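Local structure of serpin B3 (Homo sapiens, 4ZK3) at residues A[25-30]-A[384-389]. The protein probably inhibits proteases as a member of the serpin family and is linked to the psoriasis-associated Pso p27, which forms large aggregates. Residues are numbered along the deposited sequence; the frame is centred on the assembly and turned at random.
Sequences NNIFYS and YGRFSS
The short edge strand of serpin beta-sheet B, I27-Y29, pairs antiparallel with the last strand of the chain, so that I27 faces R386 and Y29 faces Y384, both as hydrogen-bonded pairs. I27 N gives to R386 O at 2.9 Å and R386 N to I27 O; a similar pair of bonds joins Y29 and Y384. Between them, F28 and G385 form a non-hydrogen-bonded pair; G385 has no side chain, and the backbones come to 4.2 Å, CA to CA. The polar part lies at the N25 end, where the R386 side chain reaches back from its strand. A bend about the CG-CD bond (chi3 77°) turns R386 NE toward N25 O. The guanidinium takes this oxygen side-on and in its own plane, with NH2 at 2.7 Å and NE at 3.0 Å. S388 OG adds a third bond to N25 O from above the carbonyl plane. I27 CD1 sits 3.5 Å above the plane of the R386 guanidinium, over its centre, and R386 NH1 makes a salt bridge with E258 OE2. The N26 amide uses both ends: OD1 receives S388 N (2.9 Å) and S389 N, and ND2 returns a bond to S389 O, which holds the amide's rotation. On the I27 side lies helix 4-19, where Y29 OH bonds to M12 O; F28, on the other face, packs against A332 and V334.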
ATOM      1  N   ASN A  25       8.026  -7.413  13.277  1.00 53.31           N
ATOM      2  CA  ASN A  25       8.453  -8.502  12.424  1.00 42.39           C
ATOM      3  C   ASN A  25       7.777  -8.389  11.037  1.00 38.81           C
ATOM      4  O   ASN A  25       8.450  -8.358  10.006  1.00 35.03           O
ATOM      5  CB  ASN A  25       8.091  -9.834  13.073  1.00 45.74           C
ATOM      6  CG  ASN A  25       8.723 -10.023  14.458  1.00 49.89           C
ATOM      7  OD1 ASN A  25       9.688  -9.345  14.850  1.00 43.05           O
ATOM      8  ND2 ASN A  25       8.170 -10.953  15.195  1.00 50.77           N
ATOM      9  N   ASN A  26       6.454  -8.305  11.033  1.00 29.67           N
ATOM     10  CA  ASN A  26       5.688  -8.168   9.771  1.00 28.04           C
ATOM     11  C   ASN A  26       5.605  -6.744   9.267  1.00 28.16           C
ATOM     12  O   ASN A  26       5.565  -5.780  10.088  1.00 29.17           O
ATOM     13  CB  ASN A  26       4.275  -8.686   9.991  1.00 26.29           C
ATOM     14  CG  ASN A  26       4.298 -10.085  10.456  1.00 25.72           C
ATOM     15  OD1 ASN A  26       5.293 -10.747  10.251  1.00 25.53           O
ATOM     16  ND2 ASN A  26       3.221 -10.569  11.027  1.00 28.01           N
ATOM     17  N   ILE A  27       5.494  -6.611   7.931  1.00 23.67           N
ATOM     18  CA  ILE A  27       5.415  -5.328   7.248  1.00 23.48           C
ATOM     19  C   ILE A  27       4.231  -5.480   6.245  1.00 22.66           C
ATOM     20  O   ILE A  27       4.075  -6.498   5.613  1.00 20.87           O
ATOM     21  CB  ILE A  27       6.727  -5.041   6.487  1.00 26.97           C
ATOM     22  CG1 ILE A  27       7.883  -4.715   7.476  1.00 28.21           C
ATOM     23  CG2 ILE A  27       6.550  -3.947   5.421  1.00 25.56           C
ATOM     24  CD1 ILE A  27       9.219  -4.720   6.761  1.00 28.07           C
ATOM     25  N   PHE A  28       3.340  -4.507   6.190  1.00 22.76           N
ATOM     26  CA  PHE A  28       2.270  -4.540   5.200  1.00 19.81           C
ATOM     27  C   PHE A  28       1.722  -3.128   5.008  1.00 20.54           C
ATOM     28  O   PHE A  28       1.435  -2.389   5.981  1.00 20.31           O
ATOM     29  CB  PHE A  28       1.211  -5.570   5.560  1.00 21.05           C
ATOM     30  CG  PHE A  28       0.187  -5.708   4.538  1.00 21.27           C
ATOM     31  CD1 PHE A  28       0.450  -6.426   3.373  1.00 19.58           C
ATOM     32  CD2 PHE A  28      -1.024  -5.029   4.668  1.00 21.18           C
ATOM     33  CE1 PHE A  28      -0.504  -6.502   2.359  1.00 20.72           C
ATOM     34  CE2 PHE A  28      -1.972  -5.068   3.632  1.00 21.79           C
ATOM     35  CZ  PHE A  28      -1.720  -5.825   2.488  1.00 21.85           C
ATOM     36  N   TYR A  29       1.620  -2.711   3.725  1.00 20.01           N
ATOM     37  CA  TYR A  29       1.281  -1.329   3.388  1.00 17.75           C
ATOM     38  C   TYR A  29       0.842  -1.273   1.925  1.00 18.41           C
ATOM     39  O   TYR A  29       1.069  -2.234   1.143  1.00 18.35           O
ATOM     40  CB  TYR A  29       2.445  -0.367   3.598  1.00 19.39           C
ATOM     41  CG  TYR A  29       3.699  -0.620   2.753  1.00 18.12           C
ATOM     42  CD1 TYR A  29       4.653  -1.583   3.156  1.00 20.95           C
ATOM     43  CD2 TYR A  29       3.996   0.173   1.661  1.00 17.37           C
ATOM     44  CE1 TYR A  29       5.810  -1.820   2.392  1.00 19.51           C
ATOM     45  CE2 TYR A  29       5.137  -0.040   0.907  1.00 18.00           C
ATOM     46  CZ  TYR A  29       6.040  -1.050   1.268  1.00 20.27           C
ATOM     47  OH  TYR A  29       7.223  -1.214   0.544  1.00 18.89           O
ATOM     48  N   SER A  30       0.113  -0.213   1.639  1.00 17.84           N
ATOM     49  CA  SER A  30      -0.307   0.104   0.269  1.00 17.40           C
ATOM     50  C   SER A  30       0.477   1.277  -0.255  1.00 15.54           C
ATOM     51  O   SER A  30       0.134   2.438   0.011  1.00 14.87           O
ATOM     52  CB  SER A  30      -1.790   0.431   0.176  1.00 17.09           C
ATOM     53  OG  SER A  30      -2.052   0.861  -1.174  1.00 18.01           O
ATOM     54  N   TYR A 384       1.897  -4.454  -0.479  1.00 17.64           N
ATOM     55  CA  TYR A 384       3.202  -5.128  -0.404  1.00 16.93           C
ATOM     56  C   TYR A 384       3.522  -5.434   1.042  1.00 18.48           C
ATOM     57  O   TYR A 384       3.214  -4.650   1.924  1.00 17.66           O
ATOM     58  CB  TYR A 384       4.327  -4.243  -1.007  1.00 17.20           C
ATOM     59  CG  TYR A 384       5.656  -4.919  -1.162  1.00 18.91           C
ATOM     60  CD1 TYR A 384       6.578  -4.934  -0.141  1.00 18.96           C
ATOM     61  CD2 TYR A 384       5.982  -5.595  -2.350  1.00 21.37           C
ATOM     62  CE1 TYR A 384       7.800  -5.541  -0.305  1.00 21.26           C
ATOM     63  CE2 TYR A 384       7.196  -6.244  -2.508  1.00 21.98           C
ATOM     64  CZ  TYR A 384       8.077  -6.250  -1.466  1.00 22.57           C
ATOM     65  OH  TYR A 384       9.310  -6.850  -1.614  1.00 26.43           O
ATOM     66  N   GLY A 385       4.167  -6.567   1.267  1.00 19.88           N
ATOM     67  CA  GLY A 385       4.377  -7.025   2.615  1.00 21.22           C
ATOM     68  C   GLY A 385       5.427  -8.059   2.831  1.00 21.99           C
ATOM     69  O   GLY A 385       5.936  -8.684   1.890  1.00 20.77           O
ATOM     70  N   ARG A 386       5.776  -8.208   4.103  1.00 21.34           N
ATOM     71  CA  ARG A 386       6.662  -9.269   4.551  1.00 22.67           C
ATOM     72  C   ARG A 386       6.008  -9.958   5.732  1.00 21.84           C
ATOM     73  O   ARG A 386       5.542  -9.281   6.695  1.00 22.29           O
ATOM     74  CB  ARG A 386       8.005  -8.732   5.036  1.00 23.57           C
ATOM     75  CG  ARG A 386       8.826  -9.838   5.732  1.00 25.76           C
ATOM     76  CD  ARG A 386      10.133  -9.338   6.226  1.00 25.44           C
ATOM     77  NE  ARG A 386       9.989  -8.590   7.421  1.00 27.27           N
ATOM     78  CZ  ARG A 386      10.851  -7.672   7.882  1.00 28.08           C
ATOM     79  NH1 ARG A 386      11.936  -7.302   7.220  1.00 27.60           N
ATOM     80  NH2 ARG A 386      10.600  -7.100   9.047  1.00 28.13           N
ATOM     81  N   PHE A 387       5.879 -11.263   5.612  1.00 21.24           N
ATOM     82  CA  PHE A 387       5.385 -12.113   6.705  1.00 21.52           C
ATOM     83  C   PHE A 387       6.544 -12.846   7.360  1.00 22.08           C
ATOM     84  O   PHE A 387       7.079 -13.766   6.775  1.00 22.45           O
ATOM     85  CB  PHE A 387       4.448 -13.166   6.160  1.00 22.66           C
ATOM     86  CG  PHE A 387       3.707 -13.923   7.243  1.00 25.84           C
ATOM     87  CD1 PHE A 387       2.761 -13.275   8.030  1.00 22.94           C
ATOM     88  CD2 PHE A 387       3.995 -15.280   7.492  1.00 29.08           C
ATOM     89  CE1 PHE A 387       2.082 -13.971   9.018  1.00 25.61           C
ATOM     90  CE2 PHE A 387       3.297 -15.982   8.461  1.00 30.12           C
ATOM     91  CZ  PHE A 387       2.340 -15.316   9.225  1.00 28.87           C
ATOM     92  N   SER A 388       6.929 -12.419   8.561  1.00 25.95           N
ATOM     93  CA  SER A 388       8.051 -12.960   9.295  1.00 27.23           C
ATOM     94  C   SER A 388       7.628 -13.912  10.395  1.00 30.69           C
ATOM     95  O   SER A 388       8.391 -14.798  10.770  1.00 31.28           O
ATOM     96  CB  SER A 388       8.818 -11.804   9.946  1.00 32.24           C
ATOM     97  OG  SER A 388       9.346 -10.944   8.931  1.00 34.67           O
ATOM     98  N   SER A 389       6.460 -13.662  10.990  1.00 32.41           N
ATOM     99  CA  SER A 389       5.929 -14.524  12.050  1.00 32.85           C
ATOM    100  C   SER A 389       4.449 -14.369  12.269  1.00 31.24           C
ATOM    101  O   SER A 389       3.968 -13.250  12.277  1.00 30.29           O
ATOM    102  CB  SER A 389       6.583 -14.189  13.392  1.00 31.90           C
ATOM    103  OG  SER A 389       6.029 -15.016  14.418  1.00 29.78           O
TER